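Local coordinates for protein oxalate biosynthetic component 1 (Burkholderia thailandensis, PDB 5IKY) that probably produces oxalate in quorum sensing-dependent oxalogenesis, as a bifunctional enzyme combining a serine hydrolase of the alpha/beta-hydrolase type with an additional lyase activity, at residues D677-E688 with L726-S737. Numbering follows the deposited sequence.
Sequences DQFKPLPLRCLE and LRELTLELRDRS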
loop_
_atom_site.group_PDB
_atom_site.type_symbol
_atom_site.label_atom_id
_atom_site.label_comp_id
_atom_site.label_asym_id
_atom_site.label_seq_id
_atom_site.Cartn_x
_atom_site.Cartn_y
_atom_site.Cartn_z
ATOM N N ASP A 677 -27.777 -28.493 9.305
ATOM C CA ASP A 677 -28.689 -27.538 9.929
ATOM C C ASP A 677 -27.929 -26.522 10.782
ATOM O O ASP A 677 -28.532 -25.702 11.475
ATOM C CB ASP A 677 -29.749 -28.260 10.769
ATOM C CG ASP A 677 -29.278 -28.562 12.178
ATOM O OD1 ASP A 677 -28.162 -29.103 12.337
ATOM O OD2 ASP A 677 -30.027 -28.249 13.130
ATOM N N GLN A 678 -26.601 -26.580 10.724
ATOM C CA GLN A 678 -25.763 -25.552 11.329
ATOM C C GLN A 678 -25.207 -24.629 10.249
ATOM O O GLN A 678 -24.403 -23.739 10.532
ATOM C CB GLN A 678 -24.624 -26.177 12.137
ATOM C CG GLN A 678 -25.002 -26.538 13.567
ATOM C CD GLN A 678 -25.397 -25.326 14.393
ATOM O OE1 GLN A 678 -24.599 -24.409 14.591
ATOM N NE2 GLN A 678 -26.631 -25.318 14.881
ATOM N N PHE A 679 -25.637 -24.851 9.008
ATOM C CA PHE A 679 -25.257 -23.982 7.900
ATOM C C PHE A 679 -25.878 -22.604 8.067
ATOM O O PHE A 679 -27.043 -22.479 8.446
ATOM C CB PHE A 679 -25.683 -24.574 6.552
ATOM C CG PHE A 679 -24.785 -25.670 6.051
ATOM C CD1 PHE A 679 -23.575 -25.940 6.671
ATOM C CD2 PHE A 679 -25.147 -26.422 4.945
ATOM C CE1 PHE A 679 -22.751 -26.949 6.203
ATOM C CE2 PHE A 679 -24.327 -27.430 4.472
ATOM C CZ PHE A 679 -23.127 -27.693 5.102
ATOM N N LYS A 680 -25.095 -21.571 7.784
ATOM C CA LYS A 680 -25.586 -20.203 7.842
ATOM C C LYS A 680 -26.530 -19.928 6.678
ATOM O O LYS A 680 -26.206 -20.227 5.528
ATOM C CB LYS A 680 -24.419 -19.216 7.821
ATOM C CG LYS A 680 -23.446 -19.382 8.975
ATOM C CD LYS A 680 -22.189 -18.558 8.762
ATOM C CE LYS A 680 -21.219 -18.729 9.919
ATOM N NZ LYS A 680 -19.945 -17.996 9.686
ATOM N N PRO A 681 -27.710 -19.362 6.974
ATOM C CA PRO A 681 -28.641 -18.927 5.927
ATOM C C PRO A 681 -28.051 -17.793 5.088
ATOM O O PRO A 681 -27.065 -17.183 5.500
ATOM C CB PRO A 681 -29.866 -18.454 6.715
ATOM C CG PRO A 681 -29.339 -18.114 8.069
ATOM C CD PRO A 681 -28.235 -19.098 8.324
ATOM N N LEU A 682 -28.650 -17.523 3.931
ATOM C CA LEU A 682 -28.127 -16.519 3.002
ATOM C C LEU A 682 -27.956 -15.111 3.609
ATOM O O LEU A 682 -26.888 -14.516 3.463
ATOM C CB LEU A 682 -29.020 -16.447 1.756
ATOM C CG LEU A 682 -28.698 -15.380 0.708
ATOM C CD1 LEU A 682 -27.304 -15.583 0.139
ATOM C CD2 LEU A 682 -29.742 -15.393 -0.400
ATOM N N PRO A 683 -28.989 -14.572 4.294
ATOM C CA PRO A 683 -28.805 -13.213 4.826
ATOM C C PRO A 683 -27.684 -13.102 5.860
ATOM O O PRO A 683 -27.053 -12.050 5.958
ATOM C CB PRO A 683 -30.158 -12.900 5.473
ATOM C CG PRO A 683 -31.122 -13.806 4.797
ATOM C CD PRO A 683 -30.356 -15.066 4.549
ATOM N N LEU A 684 -27.442 -14.168 6.617
ATOM C CA LEU A 684 -26.362 -14.164 7.597
ATOM C C LEU A 684 -25.006 -14.089 6.900
ATOM O O LEU A 684 -24.107 -13.377 7.349
ATOM C CB LEU A 684 -26.438 -15.402 8.493
ATOM C CG LEU A 684 -25.300 -15.612 9.497
ATOM C CD1 LEU A 684 -25.039 -14.352 10.308
ATOM C CD2 LEU A 684 -25.628 -16.773 10.420
ATOM N N ARG A 685 -24.864 -14.818 5.799
ATOM C CA ARG A 685 -23.620 -14.805 5.040
ATOM C C ARG A 685 -23.403 -13.435 4.411
ATOM O O ARG A 685 -22.265 -12.981 4.267
ATOM C CB ARG A 685 -23.622 -15.896 3.965
ATOM C CG ARG A 685 -23.815 -17.306 4.512
ATOM C CD ARG A 685 -23.359 -18.370 3.518
ATOM N NE ARG A 685 -24.107 -18.314 2.265
ATOM C CZ ARG A 685 -25.237 -18.976 2.037
ATOM N NH1 ARG A 685 -25.759 -19.746 2.982
ATOM N NH2 ARG A 685 -25.848 -18.863 0.865
ATOM N N CYS A 686 -24.500 -12.775 4.048
ATOM C CA CYS A 686 -24.430 -11.440 3.466
ATOM C C CYS A 686 -23.936 -10.429 4.491
ATOM O O CYS A 686 -23.073 -9.602 4.193
ATOM C CB CYS A 686 -25.793 -11.010 2.926
ATOM S SG CYS A 686 -25.826 -9.320 2.270
ATOM N N LEU A 687 -24.496 -10.501 5.696
ATOM C CA LEU A 687 -24.099 -9.619 6.788
ATOM C C LEU A 687 -22.615 -9.766 7.097
ATOM O O LEU A 687 -21.914 -8.775 7.308
ATOM C CB LEU A 687 -24.924 -9.908 8.044
ATOM C CG LEU A 687 -26.407 -9.541 7.997
ATOM C CD1 LEU A 687 -27.130 -10.097 9.212
ATOM C CD2 LEU A 687 -26.582 -8.037 7.912
ATOM N N GLU A 688 -22.145 -11.011 7.122
ATOM C CA GLU A 688 -20.739 -11.299 7.387
ATOM C C GLU A 688 -19.852 -10.695 6.309
ATOM O O GLU A 688 -18.750 -10.228 6.588
ATOM C CB GLU A 688 -20.501 -12.809 7.478
ATOM C CG GLU A 688 -21.024 -13.453 8.754
ATOM C CD GLU A 688 -20.570 -14.893 8.907
ATOM O OE1 GLU A 688 -20.083 -15.475 7.914
ATOM O OE2 GLU A 688 -20.696 -15.442 10.023
ATOM N N LEU A 726 -26.689 -9.591 12.837
ATOM C CA LEU A 726 -25.762 -10.714 12.795
ATOM C C LEU A 726 -25.793 -11.475 14.116
ATOM O O LEU A 726 -25.675 -12.699 14.137
ATOM C CB LEU A 726 -24.344 -10.228 12.486
ATOM C CG LEU A 726 -23.391 -11.188 11.768
ATOM C CD1 LEU A 726 -22.298 -10.406 11.057
ATOM C CD2 LEU A 726 -22.777 -12.188 12.733
ATOM N N ARG A 727 -25.955 -10.743 15.214
ATOM C CA ARG A 727 -26.056 -11.356 16.533
ATOM C C ARG A 727 -27.307 -12.219 16.634
ATOM O O ARG A 727 -27.251 -13.361 17.087
ATOM C CB ARG A 727 -26.071 -10.287 17.629
ATOM C CG ARG A 727 -26.264 -10.841 19.034
ATOM C CD ARG A 727 -26.897 -9.807 19.954
ATOM N NE ARG A 727 -28.026 -9.140 19.308
ATOM C CZ ARG A 727 -29.225 -9.689 19.138
ATOM N NH1 ARG A 727 -30.189 -9.005 18.536
ATOM N NH2 ARG A 727 -29.465 -10.920 19.566
ATOM N N GLU A 728 -28.433 -11.657 16.207
ATOM C CA GLU A 728 -29.719 -12.344 16.248
ATOM C C GLU A 728 -29.699 -13.654 15.465
ATOM O O GLU A 728 -30.155 -14.687 15.956
ATOM C CB GLU A 728 -30.818 -11.434 15.699
ATOM C CG GLU A 728 -32.147 -12.130 15.459
ATOM C CD GLU A 728 -33.112 -11.957 16.612
ATOM O OE1 GLU A 728 -32.682 -11.476 17.681
ATOM O OE2 GLU A 728 -34.302 -12.298 16.446
ATOM N N LEU A 729 -29.167 -13.604 14.248
ATOM C CA LEU A 729 -29.147 -14.771 13.373
ATOM C C LEU A 729 -28.177 -15.845 13.860
ATOM O O LEU A 729 -28.421 -17.037 13.681
ATOM C CB LEU A 729 -28.791 -14.358 11.943
ATOM C CG LEU A 729 -29.839 -13.536 11.190
ATOM C CD1 LEU A 729 -29.327 -13.152 9.816
ATOM C CD2 LEU A 729 -31.146 -14.304 11.079
ATOM N N THR A 730 -27.077 -15.420 14.473
ATOM C CA THR A 730 -26.069 -16.356 14.955
ATOM C C THR A 730 -26.543 -17.074 16.215
ATOM O O THR A 730 -26.333 -18.277 16.371
ATOM C CB THR A 730 -24.731 -15.647 15.236
ATOM O OG1 THR A 730 -24.253 -15.035 14.032
ATOM C CG2 THR A 730 -23.693 -16.639 15.734
ATOM N N LEU A 731 -27.192 -16.330 17.107
ATOM C CA LEU A 731 -27.710 -16.893 18.349
ATOM C C LEU A 731 -28.739 -17.981 18.078
ATOM O O LEU A 731 -28.737 -19.024 18.733
ATOM C CB LEU A 731 -28.327 -15.799 19.220
ATOM C CG LEU A 731 -27.332 -14.912 19.968
ATOM C CD1 LEU A 731 -28.046 -13.752 20.629
ATOM C CD2 LEU A 731 -26.574 -15.731 20.999
ATOM N N GLU A 732 -29.613 -17.734 17.109
ATOM C CA GLU A 732 -30.629 -18.709 16.739
ATOM C C GLU A 732 -29.972 -19.995 16.239
ATOM O O GLU A 732 -30.450 -21.099 16.507
ATOM C CB GLU A 732 -31.567 -18.131 15.678
ATOM C CG GLU A 732 -32.060 -19.130 14.645
ATOM C CD GLU A 732 -33.009 -18.503 13.640
ATOM O OE1 GLU A 732 -32.804 -17.321 13.288
ATOM O OE2 GLU A 732 -33.963 -19.189 13.210
ATOM N N LEU A 733 -28.850 -19.840 15.543
ATOM C CA LEU A 733 -28.101 -20.982 15.033
ATOM C C LEU A 733 -27.356 -21.701 16.157
ATOM O O LEU A 733 -27.038 -22.886 16.044
ATOM C CB LEU A 733 -27.116 -20.529 13.952
ATOM C CG LEU A 733 -26.879 -21.483 12.782
ATOM C CD1 LEU A 733 -28.189 -21.787 12.069
ATOM C CD2 LEU A 733 -25.868 -20.892 11.814
ATOM N N ARG A 734 -27.082 -20.978 17.239
ATOM C CA ARG A 734 -26.348 -21.535 18.371
ATOM C C ARG A 734 -27.278 -22.299 19.312
ATOM O O ARG A 734 -26.862 -23.239 19.991
ATOM C CB ARG A 734 -25.622 -20.426 19.137
ATOM C CG ARG A 734 -24.552 -20.933 20.092
ATOM C CD ARG A 734 -23.970 -19.807 20.936
ATOM N NE ARG A 734 -22.752 -20.223 21.625
ATOM C CZ ARG A 734 -22.732 -20.918 22.758
ATOM N NH1 ARG A 734 -23.869 -21.281 23.337
ATOM N NH2 ARG A 734 -21.574 -21.253 23.310
ATOM N N ASP A 735 -28.541 -21.887 19.341
ATOM C CA ASP A 735 -29.535 -22.501 20.215
ATOM C C ASP A 735 -29.971 -23.875 19.711
ATOM O O ASP A 735 -30.612 -24.634 20.437
ATOM C CB ASP A 735 -30.748 -21.581 20.356
ATOM C CG ASP A 735 -30.416 -20.282 21.061
ATOM O OD1 ASP A 735 -29.216 -20.022 21.299
ATOM O OD2 ASP A 735 -31.351 -19.516 21.376
ATOM N N ARG A 736 -29.623 -24.190 18.467
ATOM C CA ARG A 736 -29.957 -25.485 17.884
ATOM C C ARG A 736 -28.735 -26.395 17.817
ATOM O O ARG A 736 -28.762 -27.432 17.157
ATOM C CB ARG A 736 -30.541 -25.318 16.480
ATOM C CG ARG A 736 -31.709 -24.356 16.379
ATOM C CD ARG A 736 -32.453 -24.568 15.072
ATOM N NE ARG A 736 -31.540 -24.871 13.972
ATOM C CZ ARG A 736 -31.122 -23.983 13.076
ATOM N NH1 ARG A 736 -31.537 -22.724 13.140
ATOM N NH2 ARG A 736 -30.292 -24.353 12.111
ATOM N N SER A 737 -27.662 -26.000 18.493
ATOM C CA SER A 737 -26.428 -26.776 18.465
ATOM C C SER A 737 -26.079 -27.321 19.844
ATOM O O SER A 737 -26.692 -26.949 20.845
ATOM C CB SER A 737 -25.271 -25.923 17.938
ATOM O OG SER A 737 -24.933 -24.897 18.857
HETATM O O HOH W 1 -22.035 -15.551 12.639
#
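With CG beside its backbone N (chi1 -85°) and a further bend at chi2, Gln678 folds its amide over the C-terminal end of helix 715-734, where NE2 gives a nearly straight hydrogen bond of 2.7 Å to Leu733 O. The acceptor lies almost in the amide plane of Gln678, and NE2 approaches in the carbonyl plane of Leu733, which favours this orientation of the amide, although OE1 also lies 3.2 Å from Leu733 O. Ser737 CB lies 3.4 Å from the same NE2. The methyls of Leu733 pack against the backbone of Asp677-Phe679: CD2 lies 3.4 Å from Gln678 O, and Lys680 crosses the leucine side chain at about a right angle. Farther out, the guanidinium of Arg736 meets Asp677 O edge-on; NH2 is modelled implausibly close, leaving the details of that bond doubtful, and Asp677 OD2 makes a long salt bridge to NE.

Between the helices, Leu684 has CG anti to its backbone N (chi1 175°), and its side chain enters a hole formed by Leu726, Leu729, Thr730 and Leu733. Its CD1 lies 3.9 Å from Leu726 CG and near Thr730 OG1. Leu729 CD1 touches both Leu684 CA and Leu687 CD1, 3.8 Å from the latter, while Leu726 CD1 rests on Leu687 CB and Glu688 CG. Water 1 donates to both Glu688 OE2 and Thr730 OG1, bridging the helices; Lys680 NZ is salt-bridged to the same carboxylate oxygen at 2.7 Å. Leu558 of helix 554-560 touches Leu687 and Leu729, extending the apolar layer. Segments 682-688 and 726-734 run obliquely, nearer antiparallel than parallel (132° between directions), with a knob-into-hole leucine: a helix-packing contact of the largely helical cap domain, to which the second helix probably belongs.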